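Local coordinates for protein putative 2,3,4,5-tetrahydropyridine-2-carboxylate N- succinyltransferase (Campylobacter jejuni, PDB 2RIJ) that probably transfers the succinyl group of succinyl-CoA to tetrahydrodipicolinate, the first step of the succinylase route to diaminopimelate and lysine, at residues A[243-248]-A[259-264]; A[270-275]-A[296-301]; A[278-283]-A[302-307]; A[289-294]-A[306-311]. All blocks are in the same frame, centred on the assembly; numbering follows the deposited sequence. Where two conformers were deposited one is given.

Contact 1: residues A[243-248]-A[259-264]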
loop_
_atom_site.group_PDB
_atom_site.type_symbol
_atom_site.label_atom_id
_atom_site.label_comp_id
_atom_site.label_asym_id
_atom_site.label_seq_id
_atom_site.Cartn_x
_atom_site.Cartn_y
_atom_site.Cartn_z
ATOM N N SER A 243 -11.186 -19.002 -26.600
ATOM C CA SER A 243 -9.926 -19.626 -26.930
ATOM C C SER A 243 -9.431 -19.268 -28.310
ATOM O O SER A 243 -10.171 -18.791 -29.170
ATOM C CB SER A 243 -10.055 -21.146 -26.885
ATOM O OG SER A 243 -10.772 -21.581 -25.743
ATOM N N TYR A 244 -8.179 -19.592 -28.551
ATOM C CA TYR A 244 -7.638 -19.539 -29.884
ATOM C C TYR A 244 -6.312 -20.303 -29.891
ATOM O O TYR A 244 -5.589 -20.269 -28.919
ATOM C CB TYR A 244 -7.388 -18.120 -30.370
ATOM C CG TYR A 244 -7.205 -18.030 -31.884
ATOM C CD1 TYR A 244 -8.208 -18.444 -32.732
ATOM C CD2 TYR A 244 -6.022 -17.559 -32.460
ATOM C CE1 TYR A 244 -8.070 -18.425 -34.080
ATOM C CE2 TYR A 244 -5.885 -17.497 -33.849
ATOM C CZ TYR A 244 -6.900 -17.927 -34.646
ATOM O OH TYR A 244 -6.789 -17.874 -36.005
ATOM N N VAL A 245 -6.043 -21.007 -30.980
ATOM C CA VAL A 245 -4.682 -21.515 -31.296
ATOM C C VAL A 245 -4.325 -21.056 -32.713
ATOM O O VAL A 245 -4.951 -21.449 -33.733
ATOM C CB VAL A 245 -4.558 -22.984 -31.167
ATOM C CG1 VAL A 245 -3.062 -23.415 -31.244
ATOM C CG2 VAL A 245 -5.261 -23.492 -29.829
ATOM N N ASN A 246 -3.324 -20.202 -32.775
ATOM C CA ASN A 246 -2.864 -19.660 -34.032
ATOM C C ASN A 246 -1.885 -20.639 -34.724
ATOM O O ASN A 246 -1.527 -21.728 -34.200
ATOM C CB ASN A 246 -2.205 -18.309 -33.763
ATOM C CG ASN A 246 -2.303 -17.328 -34.939
ATOM O OD1 ASN A 246 -2.464 -17.717 -36.072
ATOM N ND2 ASN A 246 -2.276 -16.037 -34.632
ATOM N N PHE A 247 -1.486 -20.302 -35.940
ATOM C CA PHE A 247 -0.522 -21.147 -36.634
ATOM C C PHE A 247 0.832 -21.097 -35.943
ATOM O O PHE A 247 1.168 -20.090 -35.257
ATOM C CB PHE A 247 -0.410 -20.763 -38.115
ATOM C CG PHE A 247 0.372 -19.546 -38.366
ATOM C CD1 PHE A 247 -0.239 -18.331 -38.401
ATOM C CD2 PHE A 247 1.732 -19.622 -38.608
ATOM C CE1 PHE A 247 0.483 -17.186 -38.664
ATOM C CE2 PHE A 247 2.459 -18.483 -38.893
ATOM C CZ PHE A 247 1.839 -17.274 -38.897
ATOM N N ASN A 248 1.584 -22.197 -36.081
ATOM C CA ASN A 248 2.881 -22.385 -35.403
ATOM C C ASN A 248 2.753 -22.138 -33.868
ATOM O O ASN A 248 3.642 -21.559 -33.236
ATOM C CB ASN A 248 3.908 -21.428 -36.034
ATOM C CG ASN A 248 5.324 -21.808 -35.746
ATOM O OD1 ASN A 248 5.689 -22.997 -35.693
ATOM N ND2 ASN A 248 6.157 -20.783 -35.551
ATOM N N GLY A 259 -8.275 -20.605 -23.407
ATOM C CA GLY A 259 -7.724 -19.271 -23.703
ATOM C C GLY A 259 -6.915 -19.265 -24.982
ATOM O O GLY A 259 -6.998 -20.189 -25.813
ATOM N N ARG A 260 -6.140 -18.201 -25.171
ATOM C CA ARG A 260 -5.605 -17.836 -26.466
ATOM C C ARG A 260 -4.102 -18.059 -26.524
ATOM O O ARG A 260 -3.337 -17.493 -25.723
ATOM C CB ARG A 260 -5.938 -16.370 -26.755
ATOM C CG ARG A 260 -7.451 -16.178 -26.831
ATOM C CD ARG A 260 -7.815 -14.733 -26.987
ATOM N NE ARG A 260 -7.506 -13.959 -25.781
ATOM C CZ ARG A 260 -8.338 -13.790 -24.747
ATOM N NH1 ARG A 260 -9.489 -14.440 -24.665
ATOM N NH2 ARG A 260 -8.000 -12.985 -23.734
ATOM N N ILE A 261 -3.707 -18.910 -27.448
ATOM C CA ILE A 261 -2.309 -19.238 -27.677
ATOM C C ILE A 261 -1.849 -18.571 -28.967
ATOM O O ILE A 261 -2.166 -19.017 -30.076
ATOM C CB ILE A 261 -2.068 -20.736 -27.770
ATOM C CG1 ILE A 261 -2.730 -21.452 -26.596
ATOM C CG2 ILE A 261 -0.555 -21.050 -27.794
ATOM C CD1 ILE A 261 -2.610 -22.961 -26.592
ATOM N N SER A 262 -1.023 -17.538 -28.822
ATOM C CA SER A 262 -0.472 -16.792 -29.983
ATOM C C SER A 262 0.574 -17.579 -30.743
ATOM O O SER A 262 1.190 -18.520 -30.243
ATOM C CB SER A 262 0.183 -15.465 -29.521
ATOM O OG SER A 262 -0.774 -14.585 -28.937
ATOM N N SER A 263 0.796 -17.181 -31.989
ATOM C CA SER A 263 1.813 -17.814 -32.821
ATOM C C SER A 263 3.149 -17.797 -32.111
ATOM O O SER A 263 3.511 -16.803 -31.476
ATOM C CB SER A 263 1.906 -17.094 -34.183
ATOM O OG SER A 263 0.871 -17.535 -35.031
ATOM N N SER A 264 3.869 -18.922 -32.208
ATOM C CA SER A 264 5.145 -19.198 -31.587
ATOM C C SER A 264 5.053 -19.677 -30.141
ATOM O O SER A 264 6.037 -20.127 -29.625
ATOM C CB SER A 264 6.140 -18.037 -31.684
ATOM O OG SER A 264 6.494 -17.884 -33.016
HETATM O O HOH W 1 -0.049 -14.330 -32.797
#

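Contact 2: residues A[270-275]-A[296-301]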
loop_
_atom_site.group_PDB
_atom_site.type_symbol
_atom_site.label_atom_id
_atom_site.label_comp_id
_atom_site.label_asym_id
_atom_site.label_seq_id
_atom_site.Cartn_x
_atom_site.Cartn_y
_atom_site.Cartn_z
ATOM N N GLY A 270 -0.146 -31.360 -19.645
ATOM C CA GLY A 270 -0.849 -31.275 -18.403
ATOM C C GLY A 270 -1.194 -29.859 -17.978
ATOM O O GLY A 270 -1.695 -29.662 -16.895
ATOM N N SER A 271 -0.922 -28.866 -18.823
ATOM C CA SER A 271 -1.210 -27.496 -18.460
ATOM C C SER A 271 -2.679 -27.203 -18.672
ATOM O O SER A 271 -3.380 -27.892 -19.427
ATOM C CB SER A 271 -0.328 -26.519 -19.222
ATOM O OG SER A 271 1.009 -26.617 -18.796
ATOM N N ASP A 272 -3.164 -26.162 -18.009
ATOM C CA ASP A 272 -4.570 -25.769 -18.095
ATOM C C ASP A 272 -4.608 -24.254 -18.357
ATOM O O ASP A 272 -4.133 -23.475 -17.532
ATOM C CB ASP A 272 -5.231 -26.115 -16.792
ATOM C CG ASP A 272 -6.720 -25.973 -16.824
ATOM O OD1 ASP A 272 -7.224 -24.858 -17.110
ATOM O OD2 ASP A 272 -7.401 -26.980 -16.513
ATOM N N VAL A 273 -5.061 -23.891 -19.545
ATOM C CA VAL A 273 -5.159 -22.501 -19.993
ATOM C C VAL A 273 -6.608 -22.105 -19.696
ATOM O O VAL A 273 -7.549 -22.615 -20.320
ATOM C CB VAL A 273 -4.828 -22.326 -21.458
ATOM C CG1 VAL A 273 -4.868 -20.800 -21.879
ATOM C CG2 VAL A 273 -3.492 -22.998 -21.821
ATOM N N GLY A 274 -6.785 -21.276 -18.678
ATOM C CA GLY A 274 -8.116 -20.939 -18.173
ATOM C C GLY A 274 -8.904 -20.033 -19.128
ATOM O O GLY A 274 -8.362 -19.475 -20.086
ATOM N N GLY A 275 -10.201 -19.914 -18.834
ATOM C CA GLY A 275 -11.154 -19.257 -19.705
ATOM C C GLY A 275 -10.728 -17.813 -19.908
ATOM O O GLY A 275 -10.571 -17.056 -18.953
ATOM N N ALA A 296 2.349 -28.956 -16.736
ATOM C CA ALA A 296 1.513 -28.833 -15.564
ATOM C C ALA A 296 1.438 -27.378 -15.043
ATOM O O ALA A 296 1.439 -27.143 -13.849
ATOM C CB ALA A 296 2.026 -29.803 -14.444
ATOM N N CYS A 297 1.403 -26.403 -15.936
ATOM C CA CYS A 297 1.177 -25.035 -15.521
ATOM C C CYS A 297 -0.328 -24.767 -15.478
ATOM O O CYS A 297 -1.081 -25.363 -16.249
ATOM C CB CYS A 297 1.834 -24.054 -16.471
ATOM S SG CYS A 297 3.632 -24.076 -16.335
ATOM N N LEU A 298 -0.735 -23.890 -14.567
ATOM C CA LEU A 298 -2.128 -23.522 -14.373
ATOM C C LEU A 298 -2.258 -22.023 -14.609
ATOM O O LEU A 298 -1.788 -21.243 -13.806
ATOM C CB LEU A 298 -2.505 -23.868 -12.930
ATOM C CG LEU A 298 -3.932 -23.778 -12.434
ATOM C CD1 LEU A 298 -4.875 -24.525 -13.359
ATOM C CD2 LEU A 298 -3.943 -24.372 -10.993
ATOM N N LEU A 299 -2.887 -21.631 -15.710
ATOM C CA LEU A 299 -3.079 -20.214 -16.050
ATOM C C LEU A 299 -4.548 -19.854 -15.773
ATOM O O LEU A 299 -5.458 -20.381 -16.392
ATOM C CB LEU A 299 -2.703 -19.983 -17.495
ATOM C CG LEU A 299 -1.289 -20.431 -17.892
ATOM C CD1 LEU A 299 -1.027 -20.203 -19.350
ATOM C CD2 LEU A 299 -0.151 -19.810 -17.021
ATOM N N GLY A 300 -4.752 -18.966 -14.826
ATOM C CA GLY A 300 -6.075 -18.607 -14.407
ATOM C C GLY A 300 -6.906 -17.889 -15.473
ATOM O O GLY A 300 -6.384 -17.259 -16.395
ATOM N N ALA A 301 -8.197 -18.004 -15.298
ATOM C CA ALA A 301 -9.171 -17.291 -16.103
ATOM C C ALA A 301 -8.801 -15.806 -16.158
ATOM O O ALA A 301 -8.420 -15.173 -15.136
ATOM C CB ALA A 301 -10.587 -17.513 -15.539
HETATM O O HOH W 2 -6.809 -22.391 -15.261
#

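Contact 3: residues A[278-283]-A[302-307]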
loop_
_atom_site.group_PDB
_atom_site.type_symbol
_atom_site.label_atom_id
_atom_site.label_comp_id
_atom_site.label_asym_id
_atom_site.label_seq_id
_atom_site.Cartn_x
_atom_site.Cartn_y
_atom_site.Cartn_z
ATOM N N SER A 278 -4.764 -15.263 -21.810
ATOM C CA SER A 278 -3.934 -14.933 -22.967
ATOM C C SER A 278 -2.539 -15.473 -22.720
ATOM O O SER A 278 -1.960 -15.200 -21.663
ATOM C CB SER A 278 -3.813 -13.403 -23.141
ATOM O OG SER A 278 -4.829 -12.857 -23.968
ATOM N N ILE A 279 -1.987 -16.183 -23.697
ATOM C CA ILE A 279 -0.572 -16.486 -23.756
ATOM C C ILE A 279 0.016 -15.776 -24.978
ATOM O O ILE A 279 -0.311 -16.116 -26.111
ATOM C CB ILE A 279 -0.264 -17.991 -23.815
ATOM C CG1 ILE A 279 -0.932 -18.717 -22.653
ATOM C CG2 ILE A 279 1.252 -18.247 -23.803
ATOM C CD1 ILE A 279 -0.912 -20.237 -22.776
ATOM N N LEU A 280 0.901 -14.812 -24.744
ATOM C CA LEU A 280 1.518 -14.076 -25.843
ATOM C C LEU A 280 2.586 -14.960 -26.507
ATOM O O LEU A 280 2.992 -16.023 -25.954
ATOM C CB LEU A 280 2.060 -12.739 -25.294
ATOM C CG LEU A 280 1.065 -11.820 -24.559
ATOM C CD1 LEU A 280 1.841 -10.510 -24.214
ATOM C CD2 LEU A 280 -0.202 -11.560 -25.341
ATOM N N GLY A 281 3.046 -14.595 -27.707
ATOM C CA GLY A 281 3.896 -15.539 -28.447
ATOM C C GLY A 281 5.365 -15.307 -28.492
ATOM O O GLY A 281 6.163 -16.248 -28.463
ATOM N N VAL A 282 5.723 -14.044 -28.663
ATOM C CA VAL A 282 7.103 -13.648 -28.892
ATOM C C VAL A 282 7.435 -12.501 -27.930
ATOM O O VAL A 282 6.661 -11.521 -27.819
ATOM C CB VAL A 282 7.333 -13.214 -30.366
ATOM C CG1 VAL A 282 8.819 -12.914 -30.613
ATOM C CG2 VAL A 282 6.866 -14.303 -31.304
ATOM N N LEU A 283 8.562 -12.639 -27.239
ATOM C CA LEU A 283 9.050 -11.612 -26.348
ATOM C C LEU A 283 9.446 -10.368 -27.149
ATOM O O LEU A 283 9.823 -10.468 -28.310
ATOM C CB LEU A 283 10.246 -12.118 -25.551
ATOM C CG LEU A 283 9.926 -13.143 -24.465
ATOM C CD1 LEU A 283 11.244 -13.693 -23.931
ATOM C CD2 LEU A 283 9.050 -12.446 -23.380
ATOM N N ASN A 302 -8.906 -15.239 -17.355
ATOM C CA ASN A 302 -8.590 -13.842 -17.626
ATOM C C ASN A 302 -7.192 -13.363 -17.217
ATOM O O ASN A 302 -6.950 -12.174 -17.136
ATOM C CB ASN A 302 -9.725 -12.963 -17.066
ATOM C CG ASN A 302 -10.983 -13.075 -17.883
ATOM O OD1 ASN A 302 -10.916 -13.134 -19.119
ATOM N ND2 ASN A 302 -12.145 -13.063 -17.225
ATOM N N SER A 303 -6.221 -14.289 -17.090
ATOM C CA SER A 303 -4.825 -13.937 -16.867
ATOM C C SER A 303 -4.170 -13.598 -18.160
ATOM O O SER A 303 -4.729 -13.881 -19.254
ATOM C CB SER A 303 -4.037 -15.077 -16.183
ATOM O OG SER A 303 -4.047 -16.280 -16.912
ATOM N N VAL A 304 -2.950 -13.047 -18.057
ATOM C CA VAL A 304 -2.099 -12.812 -19.233
ATOM C C VAL A 304 -0.708 -13.268 -18.893
ATOM O O VAL A 304 -0.105 -12.826 -17.881
ATOM C CB VAL A 304 -2.052 -11.319 -19.704
ATOM C CG1 VAL A 304 -1.186 -11.119 -20.997
ATOM C CG2 VAL A 304 -3.478 -10.730 -19.827
ATOM N N THR A 305 -0.192 -14.134 -19.730
ATOM C CA THR A 305 1.153 -14.634 -19.588
ATOM C C THR A 305 2.025 -14.093 -20.745
ATOM O O THR A 305 1.873 -14.507 -21.892
ATOM C CB THR A 305 1.193 -16.187 -19.566
ATOM O OG1 THR A 305 0.471 -16.691 -18.425
ATOM C CG2 THR A 305 2.644 -16.691 -19.469
ATOM N N GLY A 306 2.899 -13.153 -20.411
ATOM C CA GLY A 306 3.814 -12.515 -21.363
ATOM C C GLY A 306 5.269 -12.897 -21.251
ATOM O O GLY A 306 6.147 -12.318 -21.920
ATOM N N ILE A 307 5.554 -13.942 -20.481
ATOM C CA ILE A 307 6.910 -14.485 -20.373
ATOM C C ILE A 307 6.904 -16.014 -20.453
ATOM O O ILE A 307 5.899 -16.640 -20.151
ATOM C CB ILE A 307 7.607 -14.075 -19.014
ATOM C CG1 ILE A 307 6.844 -14.606 -17.788
ATOM C CG2 ILE A 307 7.746 -12.499 -18.931
ATOM C CD1 ILE A 307 7.570 -14.485 -16.481
HETATM O O HOH W 3 -2.248 -16.592 -19.023
#

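Contact 4: residues A[289-294]-A[306-311]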
loop_
_atom_site.group_PDB
_atom_site.type_symbol
_atom_site.label_atom_id
_atom_site.label_comp_id
_atom_site.label_asym_id
_atom_site.label_seq_id
_atom_site.Cartn_x
_atom_site.Cartn_y
_atom_site.Cartn_z
ATOM N N ASN A 289 12.703 -13.717 -28.149
ATOM C CA ASN A 289 12.472 -15.136 -28.330
ATOM C C ASN A 289 11.003 -15.534 -28.112
ATOM O O ASN A 289 10.184 -14.737 -27.636
ATOM C CB ASN A 289 13.432 -15.886 -27.410
ATOM C CG ASN A 289 14.907 -15.487 -27.674
ATOM O OD1 ASN A 289 15.533 -15.946 -28.639
ATOM N ND2 ASN A 289 15.432 -14.587 -26.845
ATOM N N ALA A 290 10.683 -16.765 -28.483
ATOM C CA ALA A 290 9.312 -17.273 -28.429
ATOM C C ALA A 290 8.953 -17.613 -26.968
ATOM O O ALA A 290 9.809 -18.004 -26.200
ATOM C CB ALA A 290 9.201 -18.509 -29.348
ATOM N N ILE A 291 7.687 -17.497 -26.604
ATOM C CA ILE A 291 7.206 -17.862 -25.267
ATOM C C ILE A 291 6.768 -19.334 -25.192
ATOM O O ILE A 291 6.051 -19.807 -26.054
ATOM C CB ILE A 291 6.070 -16.926 -24.888
ATOM C CG1 ILE A 291 6.679 -15.535 -24.649
ATOM C CG2 ILE A 291 5.301 -17.397 -23.650
ATOM C CD1 ILE A 291 5.697 -14.461 -24.599
ATOM N N SER A 292 7.286 -20.061 -24.200
ATOM C CA SER A 292 6.914 -21.436 -23.897
ATOM C C SER A 292 6.406 -21.505 -22.460
ATOM O O SER A 292 6.971 -20.873 -21.587
ATOM C CB SER A 292 8.133 -22.352 -23.988
ATOM O OG SER A 292 8.673 -22.407 -25.288
ATOM N N VAL A 293 5.332 -22.253 -22.228
ATOM C CA VAL A 293 4.850 -22.551 -20.897
ATOM C C VAL A 293 5.133 -24.036 -20.687
ATOM O O VAL A 293 4.883 -24.858 -21.573
ATOM C CB VAL A 293 3.360 -22.181 -20.830
ATOM C CG1 VAL A 293 2.650 -22.803 -19.674
ATOM C CG2 VAL A 293 3.207 -20.624 -20.888
ATOM N N GLY A 294 5.677 -24.393 -19.539
ATOM C CA GLY A 294 6.116 -25.773 -19.317
ATOM C C GLY A 294 4.978 -26.703 -18.942
ATOM O O GLY A 294 3.817 -26.415 -19.152
ATOM N N GLY A 306 2.899 -13.153 -20.411
ATOM C CA GLY A 306 3.814 -12.515 -21.363
ATOM C C GLY A 306 5.269 -12.897 -21.251
ATOM O O GLY A 306 6.147 -12.318 -21.920
ATOM N N ILE A 307 5.554 -13.942 -20.481
ATOM C CA ILE A 307 6.910 -14.485 -20.373
ATOM C C ILE A 307 6.904 -16.014 -20.453
ATOM O O ILE A 307 5.899 -16.640 -20.151
ATOM C CB ILE A 307 7.607 -14.075 -19.014
ATOM C CG1 ILE A 307 6.844 -14.606 -17.788
ATOM C CG2 ILE A 307 7.746 -12.499 -18.931
ATOM C CD1 ILE A 307 7.570 -14.485 -16.481
ATOM N N PRO A 308 8.021 -16.605 -20.865
ATOM C CA PRO A 308 8.198 -18.038 -20.742
ATOM C C PRO A 308 8.093 -18.483 -19.281
ATOM O O PRO A 308 8.584 -17.782 -18.392
ATOM C CB PRO A 308 9.604 -18.272 -21.303
ATOM C CG PRO A 308 9.908 -17.057 -22.122
ATOM C CD PRO A 308 9.194 -15.957 -21.460
ATOM N N LEU A 309 7.407 -19.598 -19.042
ATOM C CA LEU A 309 7.302 -20.184 -17.720
ATOM C C LEU A 309 7.890 -21.587 -17.773
ATOM O O LEU A 309 7.722 -22.304 -18.757
ATOM C CB LEU A 309 5.830 -20.261 -17.313
ATOM C CG LEU A 309 4.970 -19.013 -17.199
ATOM C CD1 LEU A 309 3.511 -19.348 -16.876
ATOM C CD2 LEU A 309 5.526 -18.039 -16.104
ATOM N N GLY A 310 8.572 -22.006 -16.711
ATOM C CA GLY A 310 9.019 -23.385 -16.589
ATOM C C GLY A 310 7.875 -24.294 -16.188
ATOM O O GLY A 310 6.692 -23.998 -16.423
ATOM N N ASP A 311 8.204 -25.419 -15.600
ATOM C CA ASP A 311 7.207 -26.378 -15.198
ATOM C C ASP A 311 6.567 -26.036 -13.875
ATOM O O ASP A 311 7.166 -25.422 -13.020
ATOM C CB ASP A 311 7.821 -27.754 -15.056
ATOM C CG ASP A 311 8.426 -28.274 -16.342
ATOM O OD1 ASP A 311 8.020 -27.931 -17.465
ATOM O OD2 ASP A 311 9.367 -29.058 -16.212
#

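Contact 1: residues A[243-248]-A[259-264]
Ser-263 reaches across to Phe-247 in the conformer given, one of two deposited: OG donates to Phe-247 O at 2.6 Å. The same OG stands 3.6 Å from CD1 over one face of the Phe-247 ring, offset toward the rim, with Asn-246 CG 3.2 Å away. Phe-247 CG sits between backbone N and carbonyl carbon (chi1 77°), which sets CG on the side of this hydroxyl. Upstream, the strands run parallel on a face of the left-handed parallel beta-helix: Ile-261 N donates to Tyr-244 O at 2.7 Å, nearly straight at 174°, flanked by Tyr-244 N to Gly-259 O (3.0 Å) and Asn-246 N to Ile-261 O (3.2 Å). Val-245 and Ile-261 share one face, Tyr-244 and Arg-260 the other. In the second shell, Asn-246 OD1 is held by Phe-247 N and by Arg-227, and Phe-205 stacks on the Phe-247 ring. Arg-260, predicted to bind succinyl-CoA, gives NH1 to Ala-242 O, and NH2 to Ser-278 OG and to Asn-302 OD1 of the second subunit. These uncharged partners fix the guanidinium's orientation, consistent with a positive group set at the subunit boundary for an anionic part of succinyl-CoA.

Contact 2: residues A[270-275]-A[296-301]
Ser-271 turns OG anti to its carbonyl carbon and beside its own N (chi1 -69°), which carries the hydroxyl to Cys-297 N, its donor at 2.9 Å. That OG also bonds Gly-268 O, so it bridges two backbone groups. Asp-272 and Leu-298 both put CG anti to the backbone N (chi1 -171° and -172°); their side chains lie side by side, pointing the same way, with Asp-272 CB 3.8 Å from Leu-298 CD1 in the Leu-298 conformer given. The backbone ladder is parallel: Asp-272 N donates to Cys-297 O at 2.8 Å, Leu-299 N to Asp-272 O at 2.9 Å, and Gly-274 N to Leu-299 O at 2.8 Å. Such in-register pairing of short strands in successive coils is that of the left-handed parallel beta-helix built from hexapeptide repeats. Val-273 and Leu-299 occupy the face opposite Asp-272 and Leu-298, loosely paired from CG2 to CD1 at 4.5 Å, and both reach Ile-279 of the next sheet. Leu-299 O receives a second donor, a water 2.7 Å away that also donates to Asp-272 OD1 (3.1 Å) and so ties the carboxylate to the opposite strand. Beyond the strands, Ala-301 CB rests against Gly-275 O; both residues belong to the predicted succinyl-CoA site, and Ala-301 packs on Ser-278 of the third subunit.

Contact 3: residues A[278-283]-A[302-307]
Ser-278 and Thr-305 are joined first by their backbones: Thr-305 N donates to Ser-278 O at 2.8 Å in a bond close to straight (170°). Ser-278 N donates to Ser-303 O at 2.9 Å and Leu-280 N donates to Thr-305 O at 3.0 Å, completing a parallel ladder. Water supplies the second kind of link. One molecule donates to Ser-278 O, which therefore holds two donors, and to Ser-303 OG at 2.8 Å; Thr-305 OG1 is a further partner of this water at 2.8 Å. Ser-303 OG lies between its backbone N and carbonyl carbon (chi1 59°) and has a further hydrogen bond with Gly-300 O. These residues belong to one sheet of the left-handed parallel beta-helix: Ile-279 and Thr-305 point to its interior, where both touch Leu-299, while Ser-278 and Val-304 point to the other face. Apolar contacts gather on that second face. Val-304 CG1, placed anti to the backbone N (chi1 -177°), approaches Ser-278 CB at 4.1 Å and Leu-280 CG at 4.3 Å. Leu-280 CD1 reaches on to Gly-306 CA, which presents no side chain to it, and beyond the turn Leu-283 CD2 comes within 3.3 Å of Gly-306 O. Between subunits, Ser-278, a predicted succinyl-CoA position, packs on Ala-301 of the second subunit, and Val-304 packs on Asn-302 of that same subunit.

Contact 4: residues A[289-294]-A[306-311]
Ile-291 spreads its branches over the backbone of Gly-306, Ile-307 and Pro-308. Its CB lies near the turn that leads out of strand 278-279, 3.4 Å from Leu-280 O. From there CG2 meets Ile-307 O at 3.6 Å, while CG1, anti to the carbonyl carbon (chi1 -70°), stands 4.1 Å from Pro-308 CD. The chain extends through chi2 (166°) to CD1 at the tip, which touches Gly-306 O at 3.5 Å. The Ile-291 and Pro-308 side chains cross at about a right angle. Next along, Ser-292 O accepts from Leu-309 N at 2.9 Å, and Pro-308 CA makes a CA-H...O contact with the same oxygen at 3.2 Å. Gly-294 N is shared between Leu-309 O and Gly-310 O, both bonds weak by their bent geometry. Val-293 CG2 meets Leu-309 CD1 at 4.2 Å. Asp-311 OD1 comes 3.4 Å from Gly-294 CA, though its hydrogen bond is to Lys-295 N, and Ser-292 OG is hydrogen-bonded to Arg-156 NH2. The pairing thus continues a beta-helix face loosely: strand 292-293 bonds strand 266-267 through Ile-266 on one side, the irregular 306-311 segment lies along the other, and Ile-307 and Leu-309 pack against Phe-362 of strand 360-364.

How the contacts relate
All four contacts join successive coils of one left-handed beta-helix and spread over three faces, contacts 1 and 3 sharing one. In that shared sheet strands 260-261 and 278-279 are neighbours; both contacts reach the second subunit, and contact 3 is the more buried. Contact 2 lies on another face, with exposed residues on its outer side, while its inner side chains join the same apolar interior as contact 3. Contact 4 shares Gly-306 and Ile-307 with contact 3, touches no other subunit, and has the less regular bonding, with two weak bonds against the ladders elsewhere. Predicted succinyl-CoA residues occur in contacts 1 to 3, whereas contact 4 is chiefly apolar side chains against backbone.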